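Local atomic coordinates of putative invasin (Yersinia pseudotuberculosis IP 31758, PDB entry 5N40), a protein that probably acts as a bacterial cell-surface adhesin of the invasin family, with immunoglobulin-like domains leading to a C-type lectin-like adhesion domain. Residues Asn232-Leu237 against Thr301-Pro306; Thr220-Ala225 against Glu265-Phe270; Val19-Asn24 against Ile99-Ala104; Asn140-Phe145 against Ala203-Asp208. The protein carries 1 engineered substitution. All blocks are in the same frame, centred on the assembly; numbering follows the deposited sequence.

Contact 1. Residues Asn232-Leu237 against Thr301-Pro306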
loop_
_atom_site.group_PDB
_atom_site.type_symbol
_atom_site.label_atom_id
_atom_site.label_comp_id
_atom_site.label_asym_id
_atom_site.label_seq_id
_atom_site.Cartn_x
_atom_site.Cartn_y
_atom_site.Cartn_z
ATOM N N ASN A 232 7.148 9.722 15.339
ATOM C CA ASN A 232 6.652 11.087 15.517
ATOM C C ASN A 232 6.418 11.391 16.990
ATOM O O ASN A 232 5.443 12.054 17.352
ATOM C CB ASN A 232 5.359 11.321 14.733
ATOM C CG ASN A 232 4.200 10.506 15.270
ATOM O OD1 ASN A 232 4.361 9.332 15.607
ATOM N ND2 ASN A 232 3.021 11.124 15.362
ATOM N N MET A 233 7.315 10.927 17.855
ATOM C CA MET A 233 7.166 11.162 19.286
ATOM C C MET A 233 7.066 12.658 19.565
ATOM O O MET A 233 7.716 13.471 18.906
ATOM C CB MET A 233 8.356 10.562 20.038
ATOM C CG MET A 233 8.314 10.723 21.546
ATOM S SD MET A 233 9.811 10.113 22.334
ATOM C CE MET A 233 9.732 8.397 21.811
ATOM N N ALA A 234 6.240 13.020 20.546
ATOM C CA ALA A 234 6.146 14.417 20.965
ATOM C C ALA A 234 7.516 14.940 21.377
ATOM O O ALA A 234 8.192 14.351 22.226
ATOM C CB ALA A 234 5.167 14.562 22.128
ATOM N N GLU A 235 7.921 16.065 20.784
ATOM C CA GLU A 235 9.206 16.660 21.142
ATOM C C GLU A 235 9.139 17.319 22.512
ATOM O O GLU A 235 10.115 17.286 23.271
ATOM C CB GLU A 235 9.626 17.692 20.098
ATOM C CG GLU A 235 9.920 17.122 18.720
ATOM C CD GLU A 235 11.189 16.284 18.662
ATOM O OE1 GLU A 235 12.013 16.363 19.599
ATOM O OE2 GLU A 235 11.364 15.543 17.671
ATOM N N THR A 236 8.016 17.970 22.806
ATOM C CA THR A 236 7.729 18.550 24.110
ATOM C C THR A 236 6.267 18.291 24.449
ATOM O O THR A 236 5.440 18.030 23.571
ATOM C CB THR A 236 7.991 20.068 24.141
ATOM O OG1 THR A 236 7.078 20.733 23.257
ATOM C CG2 THR A 236 9.416 20.394 23.719
ATOM N N LEU A 237 5.953 18.370 25.742
ATOM C CA LEU A 237 4.581 18.388 26.225
ATOM C C LEU A 237 4.443 19.524 27.232
ATOM O O LEU A 237 5.404 19.884 27.910
ATOM C CB LEU A 237 4.191 17.063 26.886
ATOM C CG LEU A 237 4.256 15.795 26.023
ATOM C CD1 LEU A 237 4.141 14.567 26.912
ATOM C CD2 LEU A 237 3.160 15.794 24.967
ATOM N N THR A 301 1.228 5.918 25.182
ATOM C CA THR A 301 0.340 5.573 24.077
ATOM C C THR A 301 -0.220 6.790 23.338
ATOM O O THR A 301 -0.717 6.638 22.220
ATOM C CB THR A 301 -0.802 4.680 24.580
ATOM O OG1 THR A 301 -1.441 5.279 25.715
ATOM C CG2 THR A 301 -0.262 3.316 24.981
ATOM N N VAL A 302 -0.138 7.988 23.905
ATOM C CA VAL A 302 -0.502 9.209 23.182
ATOM C C VAL A 302 0.733 9.954 22.692
ATOM O O VAL A 302 0.827 10.304 21.513
ATOM C CB VAL A 302 -1.388 10.123 24.059
ATOM C CG1 VAL A 302 -1.591 11.474 23.386
ATOM C CG2 VAL A 302 -2.727 9.467 24.310
ATOM N N ALA A 303 1.690 10.213 23.587
ATOM C CA ALA A 303 2.853 11.029 23.247
ATOM C C ALA A 303 4.073 10.218 22.845
ATOM O O ALA A 303 5.003 10.787 22.268
ATOM C CB ALA A 303 3.235 11.938 24.423
ATOM N N GLY A 304 4.093 8.920 23.135
ATOM C CA GLY A 304 5.174 8.050 22.734
ATOM C C GLY A 304 6.348 7.949 23.687
ATOM O O GLY A 304 7.267 7.171 23.416
ATOM N N TRP A 305 6.355 8.676 24.805
ATOM C CA TRP A 305 7.545 8.653 25.656
ATOM C C TRP A 305 7.688 7.294 26.345
ATOM O O TRP A 305 6.685 6.675 26.706
ATOM C CB TRP A 305 7.493 9.754 26.713
ATOM C CG TRP A 305 7.516 11.132 26.160
ATOM C CD1 TRP A 305 7.339 11.497 24.861
ATOM C CD2 TRP A 305 7.713 12.347 26.895
ATOM N NE1 TRP A 305 7.422 12.861 24.737
ATOM C CE2 TRP A 305 7.647 13.408 25.973
ATOM C CE3 TRP A 305 7.943 12.634 28.241
ATOM C CZ2 TRP A 305 7.809 14.739 26.351
ATOM C CZ3 TRP A 305 8.096 13.964 28.618
ATOM C CH2 TRP A 305 8.031 14.994 27.677
ATOM N N PRO A 306 8.918 6.802 26.535
ATOM C CA PRO A 306 9.114 5.494 27.185
ATOM C C PRO A 306 8.881 5.592 28.685
ATOM O O PRO A 306 9.484 6.433 29.359
ATOM C CB PRO A 306 10.577 5.162 26.875
ATOM C CG PRO A 306 11.227 6.504 26.748
ATOM C CD PRO A 306 10.199 7.408 26.129
#
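In the C-type lectin-like adhesion domain, M233, A234 and L237, on the way into strand 236-239, close against A303, G304 and W305, where the chain comes off helix 298-301. A234 is gripped through both of its backbone polar groups. Its N donates to A303 O at 3.1 Å, in the plane of that carbonyl, while its O accepts from W305 NE1 at 3.0 Å. The second bond comes in at the indole edge, 20° out of the ring plane, and helps to fix the rotation of the ring. L237 and W305 reach toward each other tip to tip, and L237 CD1 lies over one face, 3.9 Å from the centroid of the six-membered ring of W305. The same methyl also packs on A303 CB. M233 lies on the other side of the ring plane and crosses the tryptophan at about a right angle. With its CG anti to the backbone N (chi1 -179°), CG comes within 3.5 Å of W305 CD1, and SD makes an oblique Met-aromatic contact 4.6 Å from the centroid of the five-membered ring of W305. The chain then bends at chi3 (-61°) and brings CE to 3.2 Å from G304 O. G304 itself has positive phi, the first residue after the helix to leave helical geometry. Beyond the two segments, L237 bonds through its backbone to F244 of strand 242-245, a residue that the W305 side chain also touches, and E235 forms a salt bridge with R246. M233 and P306 both pack on W267 of strand 265-269.

Contact 2. Residues Thr220-Ala225 against Glu265-Phe270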
loop_
_atom_site.group_PDB
_atom_site.type_symbol
_atom_site.label_atom_id
_atom_site.label_comp_id
_atom_site.label_asym_id
_atom_site.label_seq_id
_atom_site.Cartn_x
_atom_site.Cartn_y
_atom_site.Cartn_z
ATOM N N THR A 220 6.234 5.911 19.385
ATOM C CA THR A 220 7.222 5.624 20.414
ATOM C C THR A 220 8.658 5.806 19.945
ATOM O O THR A 220 9.584 5.452 20.684
ATOM C CB THR A 220 7.027 4.205 20.960
ATOM O OG1 THR A 220 6.861 3.263 19.891
ATOM C CG2 THR A 220 5.819 4.151 21.876
ATOM N N SER A 221 8.869 6.362 18.750
ATOM C CA SER A 221 10.194 6.703 18.273
ATOM C C SER A 221 10.280 8.197 17.985
ATOM O O SER A 221 9.335 8.780 17.440
ATOM C CB SER A 221 10.545 5.927 16.993
ATOM O OG SER A 221 10.865 4.582 17.283
ATOM N N PRO A 222 11.390 8.840 18.313
ATOM C CA PRO A 222 11.516 10.263 17.978
ATOM C C PRO A 222 11.761 10.462 16.488
ATOM O O PRO A 222 12.319 9.598 15.802
ATOM C CB PRO A 222 12.709 10.719 18.813
ATOM C CG PRO A 222 13.533 9.496 18.992
ATOM C CD PRO A 222 12.596 8.315 18.973
ATOM N N ASP A 223 11.329 11.625 15.992
ATOM C CA ASP A 223 11.553 12.008 14.598
ATOM C C ASP A 223 12.957 12.589 14.504
ATOM O O ASP A 223 13.171 13.805 14.479
ATOM C CB ASP A 223 10.499 12.998 14.119
ATOM C CG ASP A 223 10.650 13.344 12.642
ATOM O OD1 ASP A 223 11.368 12.616 11.920
ATOM O OD2 ASP A 223 10.049 14.348 12.199
ATOM N N SER A 224 13.929 11.684 14.485
ATOM C CA SER A 224 15.342 12.020 14.429
ATOM C C SER A 224 16.012 11.107 13.418
ATOM O O SER A 224 15.718 9.913 13.368
ATOM C CB SER A 224 16.018 11.846 15.792
ATOM O OG SER A 224 17.424 11.754 15.646
ATOM N N ALA A 225 16.919 11.663 12.615
ATOM C CA ALA A 225 17.660 10.831 11.676
ATOM C C ALA A 225 18.497 9.772 12.386
ATOM O O ALA A 225 18.916 8.801 11.745
ATOM C CB ALA A 225 18.552 11.706 10.790
ATOM N N GLU A 265 14.187 1.569 20.641
ATOM C CA GLU A 265 15.155 2.655 20.662
ATOM C C GLU A 265 16.037 2.524 21.899
ATOM O O GLU A 265 15.645 1.927 22.908
ATOM C CB GLU A 265 14.457 4.027 20.662
ATOM C CG GLU A 265 13.444 4.228 19.545
ATOM C CD GLU A 265 14.090 4.414 18.175
ATOM O OE1 GLU A 265 15.331 4.590 18.115
ATOM O OE2 GLU A 265 13.346 4.375 17.163
ATOM N N THR A 266 17.236 3.105 21.816
ATOM C CA THR A 266 18.203 3.095 22.909
ATOM C C THR A 266 18.296 4.491 23.508
ATOM O O THR A 266 18.698 5.442 22.830
ATOM C CB THR A 266 19.577 2.630 22.428
ATOM O OG1 THR A 266 19.470 1.295 21.935
ATOM C CG2 THR A 266 20.589 2.661 23.565
ATOM N N TRP A 267 17.959 4.596 24.785
ATOM C CA TRP A 267 17.811 5.877 25.453
ATOM C C TRP A 267 18.973 6.147 26.394
ATOM O O TRP A 267 19.515 5.234 27.023
ATOM C CB TRP A 267 16.502 5.912 26.233
ATOM C CG TRP A 267 15.327 5.684 25.351
ATOM C CD1 TRP A 267 14.685 4.503 25.122
ATOM C CD2 TRP A 267 14.664 6.664 24.556
ATOM N NE1 TRP A 267 13.647 4.695 24.249
ATOM C CE2 TRP A 267 13.617 6.016 23.882
ATOM C CE3 TRP A 267 14.854 8.038 24.356
ATOM C CZ2 TRP A 267 12.760 6.694 23.011
ATOM C CZ3 TRP A 267 14.009 8.705 23.508
ATOM C CH2 TRP A 267 12.973 8.035 22.840
ATOM N N ALA A 268 19.345 7.420 26.484
ATOM C CA ALA A 268 20.306 7.862 27.480
ATOM C C ALA A 268 19.647 7.908 28.853
ATOM O O ALA A 268 18.473 8.268 28.981
ATOM C CB ALA A 268 20.854 9.240 27.117
ATOM N N MET A 269 20.414 7.552 29.882
ATOM C CA MET A 269 19.920 7.507 31.252
ATOM C C MET A 269 20.944 8.156 32.174
ATOM O O MET A 269 22.144 8.152 31.887
ATOM C CB MET A 269 19.638 6.063 31.694
ATOM C CG MET A 269 18.731 5.292 30.743
ATOM S SD MET A 269 17.054 5.959 30.605
ATOM C CE MET A 269 16.231 5.084 31.929
ATOM N N PHE A 270 20.460 8.709 33.289
ATOM C CA PHE A 270 21.236 9.649 34.084
ATOM C C PHE A 270 21.022 9.410 35.573
ATOM O O PHE A 270 19.938 9.014 36.005
ATOM C CB PHE A 270 20.842 11.100 33.766
ATOM C CG PHE A 270 20.913 11.444 32.311
ATOM C CD1 PHE A 270 19.860 11.137 31.463
ATOM C CD2 PHE A 270 22.029 12.076 31.791
ATOM C CE1 PHE A 270 19.927 11.453 30.118
ATOM C CE2 PHE A 270 22.100 12.393 30.447
ATOM C CZ PHE A 270 21.046 12.082 29.612
#
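S221 and E265 supply the polar part of this contact: S221 OG donates to E265 OE2 over only 2.5 Å, a very short hydrogen bond in a buried setting. The glutamate reaches it by folding, because the turn at chi2 (-73°) carries CD out of line with the first part of the chain. Its carboxylate takes further bonds from outside the pair, OE2 from M229 N and OE1 from S228 N, so three donors hold the group and would tend to stabilise its negative charge. In the fold, this ties the loop that leaves strand 209-217 of the immunoglobulin-like domain to strand 265-269 of the C-type lectin-like domain. D223, the centre of an inverse gamma turn in that loop, forms salt bridges with R116 and R153. Apolar packing comes next. P222 and W267 meet tip to tip, with P222 CD 3.9 Å from W267 CH2, an approach oblique to the indole. The same proline carbon rests against the aliphatic part of the glutamate, P222 CD lying 4.2 Å from E265 CG. Two polar atoms bear on the ring: T220 O comes to the edge of the indole, 4.1 Å from W267 CZ2, whereas E262 O takes the hydrogen bond of W267 NE1.

Contact 3. Residues Val19-Asn24 against Ile99-Ala104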
loop_
_atom_site.group_PDB
_atom_site.type_symbol
_atom_site.label_atom_id
_atom_site.label_comp_id
_atom_site.label_asym_id
_atom_site.label_seq_id
_atom_site.Cartn_x
_atom_site.Cartn_y
_atom_site.Cartn_z
ATOM N N VAL A 19 -5.242 -14.835 -33.749
ATOM C CA VAL A 19 -6.021 -15.354 -32.633
ATOM C C VAL A 19 -5.530 -14.804 -31.300
ATOM O O VAL A 19 -5.989 -15.252 -30.245
ATOM C CB VAL A 19 -6.035 -16.891 -32.614
ATOM C CG1 VAL A 19 -6.695 -17.426 -33.879
ATOM C CG2 VAL A 19 -4.639 -17.454 -32.438
ATOM N N ASN A 20 -4.586 -13.862 -31.325
ATOM C CA ASN A 20 -4.152 -13.133 -30.143
ATOM C C ASN A 20 -4.149 -11.651 -30.479
ATOM O O ASN A 20 -3.593 -11.249 -31.508
ATOM C CB ASN A 20 -2.752 -13.562 -29.683
ATOM C CG ASN A 20 -2.705 -14.997 -29.204
ATOM O OD1 ASN A 20 -3.051 -15.298 -28.062
ATOM N ND2 ASN A 20 -2.261 -15.889 -30.069
ATOM N N ILE A 21 -4.775 -10.846 -29.615
ATOM C CA ILE A 21 -4.764 -9.395 -29.724
ATOM C C ILE A 21 -4.660 -8.835 -28.314
ATOM O O ILE A 21 -5.033 -9.485 -27.333
ATOM C CB ILE A 21 -6.017 -8.819 -30.429
ATOM C CG1 ILE A 21 -7.284 -9.132 -29.633
ATOM C CG2 ILE A 21 -6.102 -9.346 -31.868
ATOM C CD1 ILE A 21 -8.576 -8.694 -30.321
ATOM N N GLU A 22 -4.161 -7.608 -28.222
ATOM C CA GLU A 22 -4.000 -6.949 -26.934
ATOM C C GLU A 22 -5.235 -6.125 -26.588
ATOM O O GLU A 22 -5.904 -5.572 -27.466
ATOM C CB GLU A 22 -2.748 -6.067 -26.946
ATOM C CG GLU A 22 -1.472 -6.886 -27.040
ATOM C CD GLU A 22 -0.225 -6.056 -27.261
ATOM O OE1 GLU A 22 -0.340 -4.846 -27.550
ATOM O OE2 GLU A 22 0.877 -6.630 -27.155
ATOM N N ALA A 23 -5.541 -6.067 -25.288
ATOM C CA ALA A 23 -6.714 -5.347 -24.782
ATOM C C ALA A 23 -6.428 -3.844 -24.693
ATOM O O ALA A 23 -6.433 -3.240 -23.619
ATOM C CB ALA A 23 -7.127 -5.900 -23.422
ATOM N N ASN A 24 -6.196 -3.241 -25.864
ATOM C CA ASN A 24 -5.789 -1.843 -25.963
ATOM C C ASN A 24 -6.787 -0.979 -26.732
ATOM O O ASN A 24 -6.482 0.183 -27.031
ATOM C CB ASN A 24 -4.408 -1.743 -26.615
ATOM C CG ASN A 24 -4.387 -2.283 -28.040
ATOM O OD1 ASN A 24 -5.439 -2.555 -28.632
ATOM N ND2 ASN A 24 -3.190 -2.432 -28.598
ATOM N N ILE A 99 -10.480 -15.828 -29.769
ATOM C CA ILE A 99 -9.345 -14.918 -29.825
ATOM C C ILE A 99 -8.924 -14.633 -28.393
ATOM O O ILE A 99 -9.754 -14.244 -27.569
ATOM C CB ILE A 99 -9.697 -13.607 -30.555
ATOM C CG1 ILE A 99 -10.190 -13.903 -31.975
ATOM C CG2 ILE A 99 -8.492 -12.670 -30.592
ATOM C CD1 ILE A 99 -10.827 -12.732 -32.647
ATOM N N ASN A 100 -7.650 -14.856 -28.088
ATOM C CA ASN A 100 -7.112 -14.466 -26.795
ATOM C C ASN A 100 -6.908 -12.961 -26.789
ATOM O O ASN A 100 -6.166 -12.428 -27.621
ATOM C CB ASN A 100 -5.794 -15.182 -26.510
ATOM C CG ASN A 100 -5.965 -16.673 -26.362
ATOM O OD1 ASN A 100 -6.937 -17.147 -25.769
ATOM N ND2 ASN A 100 -5.020 -17.425 -26.904
ATOM N N VAL A 101 -7.585 -12.279 -25.873
ATOM C CA VAL A 101 -7.419 -10.848 -25.679
ATOM C C VAL A 101 -6.506 -10.707 -24.468
ATOM O O VAL A 101 -6.948 -10.829 -23.318
ATOM C CB VAL A 101 -8.758 -10.138 -25.488
ATOM C CG1 VAL A 101 -8.566 -8.632 -25.525
ATOM C CG2 VAL A 101 -9.755 -10.584 -26.565
ATOM N N ILE A 102 -5.227 -10.472 -24.734
ATOM C CA ILE A 102 -4.199 -10.542 -23.705
ATOM C C ILE A 102 -3.975 -9.153 -23.124
ATOM O O ILE A 102 -4.454 -8.156 -23.682
ATOM C CB ILE A 102 -2.893 -11.143 -24.255
ATOM C CG1 ILE A 102 -2.209 -10.202 -25.254
ATOM C CG2 ILE A 102 -3.173 -12.508 -24.890
ATOM C CD1 ILE A 102 -0.852 -10.698 -25.728
ATOM N N PRO A 103 -3.265 -9.050 -22.002
ATOM C CA PRO A 103 -3.043 -7.742 -21.376
ATOM C C PRO A 103 -2.299 -6.773 -22.281
ATOM O O PRO A 103 -1.431 -7.153 -23.072
ATOM C CB PRO A 103 -2.204 -8.084 -20.142
ATOM C CG PRO A 103 -2.574 -9.471 -19.807
ATOM C CD PRO A 103 -2.810 -10.151 -21.142
ATOM N N ALA A 104 -2.626 -5.497 -22.118
ATOM C CA ALA A 104 -1.962 -4.451 -22.871
ATOM C C ALA A 104 -0.659 -4.075 -22.177
ATOM O O ALA A 104 -0.668 -3.785 -20.970
ATOM C CB ALA A 104 -2.862 -3.223 -22.987
#
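N20 and N100 lie side by side and point the same way from two neighbouring parallel strands. On N20, CB comes no nearer than 4.1 Å, to N100 O. CG stands anti to the carbonyl carbon (chi1 -65°), which keeps it alongside the N100 side chain. At the tip, OD1 accepts from N100 ND2 at 3.1 Å and also lies close to N100 CB. The oxygen falls in the amide plane of N100, yet the two amides are turned 40° apart, and the N-H arrives tilted from the carbonyl plane of N20. Under this pair the backbones are stitched in register. N100 N donates to V19 O (2.8 Å), I21 N to N100 O (2.9 Å), I102 N to I21 O (2.8 Å) and A23 N to I102 O (2.9 Å), the strand axes lying 27° apart. E22 and I102 share the face of the asparagines, with E22 CG 3.8 Å from I102 CG1. I21 and V101 point to the opposite face, where the contacts are apolar: I21 CG1 packs on I99 CG2, and past the strand A23 CB meets V101 CG1 at 3.7 Å, while L72 of strand 67-73 touches both I21 and I99. Farther on, A104 CB rests by A23 O, and Y131 of the next domain touches both A104 and N24. Strand 13-22 opens its domain and strand 90-102 closes it, and such parallel pairing of the first strand with the last is a familiar feature of immunoglobulin-like beta sandwiches.

Contact 4. Residues Asn140-Phe145 against Ala203-Asp208. Engineered in segment 203-208: A203 (natural residue Lys).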
loop_
_atom_site.group_PDB
_atom_site.type_symbol
_atom_site.label_atom_id
_atom_site.label_comp_id
_atom_site.label_asym_id
_atom_site.label_seq_id
_atom_site.Cartn_x
_atom_site.Cartn_y
_atom_site.Cartn_z
ATOM N N ASN A 140 -9.253 0.154 -17.442
ATOM C CA ASN A 140 -9.679 -1.216 -17.162
ATOM C C ASN A 140 -8.505 -2.186 -17.068
ATOM O O ASN A 140 -8.654 -3.388 -17.311
ATOM C CB ASN A 140 -10.699 -1.691 -18.202
ATOM C CG ASN A 140 -11.975 -0.863 -18.174
ATOM O OD1 ASN A 140 -12.550 -0.617 -17.108
ATOM N ND2 ASN A 140 -12.409 -0.402 -19.337
ATOM N N VAL A 141 -7.344 -1.686 -16.662
ATOM C CA VAL A 141 -6.161 -2.513 -16.448
ATOM C C VAL A 141 -6.206 -3.081 -15.033
ATOM O O VAL A 141 -6.232 -2.328 -14.050
ATOM C CB VAL A 141 -4.876 -1.706 -16.672
ATOM C CG1 VAL A 141 -3.647 -2.520 -16.258
ATOM C CG2 VAL A 141 -4.758 -1.261 -18.141
ATOM N N LYS A 142 -6.196 -4.407 -14.930
ATOM C CA LYS A 142 -6.226 -5.068 -13.632
ATOM C C LYS A 142 -4.912 -4.854 -12.883
ATOM O O LYS A 142 -3.828 -4.992 -13.452
ATOM C CB LYS A 142 -6.490 -6.561 -13.816
ATOM C CG LYS A 142 -7.894 -6.882 -14.316
ATOM C CD LYS A 142 -8.091 -8.397 -14.408
ATOM C CE LYS A 142 -9.503 -8.765 -14.829
ATOM N NZ LYS A 142 -9.679 -10.247 -14.955
ATOM N N MET A 143 -5.023 -4.554 -11.589
ATOM C CA MET A 143 -3.885 -4.164 -10.766
ATOM C C MET A 143 -3.851 -4.985 -9.486
ATOM O O MET A 143 -4.898 -5.313 -8.919
ATOM C CB MET A 143 -3.962 -2.674 -10.411
ATOM C CG MET A 143 -2.608 -2.013 -10.178
ATOM S SD MET A 143 -1.601 -1.861 -11.670
ATOM C CE MET A 143 -2.659 -0.867 -12.718
ATOM N N THR A 144 -2.638 -5.306 -9.028
ATOM C CA THR A 144 -2.423 -5.898 -7.712
ATOM C C THR A 144 -1.299 -5.140 -7.016
ATOM O O THR A 144 -0.553 -4.378 -7.639
ATOM C CB THR A 144 -2.065 -7.387 -7.777
ATOM O OG1 THR A 144 -0.802 -7.539 -8.422
ATOM C CG2 THR A 144 -3.133 -8.184 -8.520
ATOM N N PHE A 145 -1.177 -5.359 -5.710
ATOM C CA PHE A 145 -0.129 -4.747 -4.906
ATOM C C PHE A 145 0.615 -5.811 -4.111
ATOM O O PHE A 145 0.022 -6.778 -3.627
ATOM C CB PHE A 145 -0.691 -3.696 -3.937
ATOM C CG PHE A 145 -1.304 -2.519 -4.622
ATOM C CD1 PHE A 145 -0.514 -1.468 -5.061
ATOM C CD2 PHE A 145 -2.665 -2.465 -4.849
ATOM C CE1 PHE A 145 -1.069 -0.385 -5.699
ATOM C CE2 PHE A 145 -3.227 -1.375 -5.486
ATOM C CZ PHE A 145 -2.420 -0.338 -5.918
ATOM N N ALA A 203 1.520 -3.967 -9.742
ATOM C CA ALA A 203 1.696 -4.818 -10.911
ATOM C C ALA A 203 0.419 -4.843 -11.742
ATOM O O ALA A 203 -0.653 -5.196 -11.239
ATOM C CB ALA A 203 2.072 -6.243 -10.504
ATOM N N ALA A 204 0.543 -4.496 -13.021
ATOM C CA ALA A 204 -0.562 -4.653 -13.950
ATOM C C ALA A 204 -0.624 -6.104 -14.424
ATOM O O ALA A 204 0.336 -6.862 -14.290
ATOM C CB ALA A 204 -0.399 -3.706 -15.141
ATOM N N GLU A 205 -1.781 -6.490 -14.970
ATOM C CA GLU A 205 -1.940 -7.865 -15.432
ATOM C C GLU A 205 -0.946 -8.218 -16.530
ATOM O O GLU A 205 -0.676 -9.402 -16.754
ATOM C CB GLU A 205 -3.384 -8.102 -15.907
ATOM C CG GLU A 205 -3.936 -7.061 -16.851
ATOM C CD GLU A 205 -5.380 -7.326 -17.242
ATOM O OE1 GLU A 205 -5.769 -8.518 -17.323
ATOM O OE2 GLU A 205 -6.123 -6.338 -17.453
ATOM N N SER A 206 -0.362 -7.225 -17.195
ATOM C CA SER A 206 0.649 -7.481 -18.215
ATOM C C SER A 206 1.988 -7.896 -17.624
ATOM O O SER A 206 2.856 -8.357 -18.372
ATOM C CB SER A 206 0.865 -6.231 -19.051
ATOM O OG SER A 206 1.280 -5.177 -18.201
ATOM N N GLY A 207 2.183 -7.716 -16.323
ATOM C CA GLY A 207 3.467 -7.923 -15.693
ATOM C C GLY A 207 4.307 -6.672 -15.586
ATOM O O GLY A 207 5.394 -6.714 -14.992
ATOM N N ASP A 208 3.849 -5.568 -16.163
ATOM C CA ASP A 208 4.491 -4.279 -15.962
ATOM C C ASP A 208 4.267 -3.813 -14.528
ATOM O O ASP A 208 3.186 -4.005 -13.966
ATOM C CB ASP A 208 3.934 -3.271 -16.961
ATOM C CG ASP A 208 4.295 -3.627 -18.396
ATOM O OD1 ASP A 208 5.505 -3.610 -18.700
ATOM O OD2 ASP A 208 3.381 -3.961 -19.194
HETATM O O HOH W 1 -8.713 -6.042 -18.366
HETATM O O HOH W 2 -2.385 -7.471 -12.033
HETATM O O HOH W 3 -0.994 -8.489 -10.749
#
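E205 CG sits between its own backbone N and carbonyl carbon (chi1 49°), and the chain runs extended from there (chi2 -178°), which carries the carboxylate obliquely across K142. There E205 OE2 accepts K142 N at 3.2 Å in a nearly straight bond (175°) that arrives from above the carboxylate plane. The methylenes of the lysine pack against the same group, K142 CG being 3.6 Å from E205 OE2. K142 NZ stays 4.9 Å from E205 OE1, not in contact, though the opposite charges may attract weakly, and OE1 bonds to T78 OG1 of the preceding domain. In the backbone, E205 N gives K142 O a weak bond. T144 and A203, an engineered alanine, form a hydrogen-bonded pair: T144 N to A203 O and A203 N to T144 O, each 3.0 Å. One water donates to both K142 O and A203 O, bridging the two strands. M143 and A204 are the next, non-hydrogen-bonded pair, and on their side V141 CG1 meets A204 CB at 3.6 Å. A type I turn, A204 to G207, then leads from strand 197-204 into strand 209-217. Antiparallel strands 142-151 and 197-204, joined here at one end, belong to one sheet of an immunoglobulin-like domain.

How the contacts relate
Contacts 1 and 2 are both buried in the adhesion domain and interlock: M233 N probably bonds to S221 O, and M233 CE packs on W267 CH2. Contact 1 is built round an indole, contact 2 round a buried carboxylate, and neither has cross-strand pairing. Contacts 3 and 4 are partly buried and rest on backbone bonding between strands, parallel in the first and antiparallel in the second, with polar side chains at their exposed margins. They belong to successive domains but touch, P103 and A104 packing on S206. Contact 3 lies across the chain's centre from contacts 1 and 2, with centres about 55 Å away, as suits an elongated molecule.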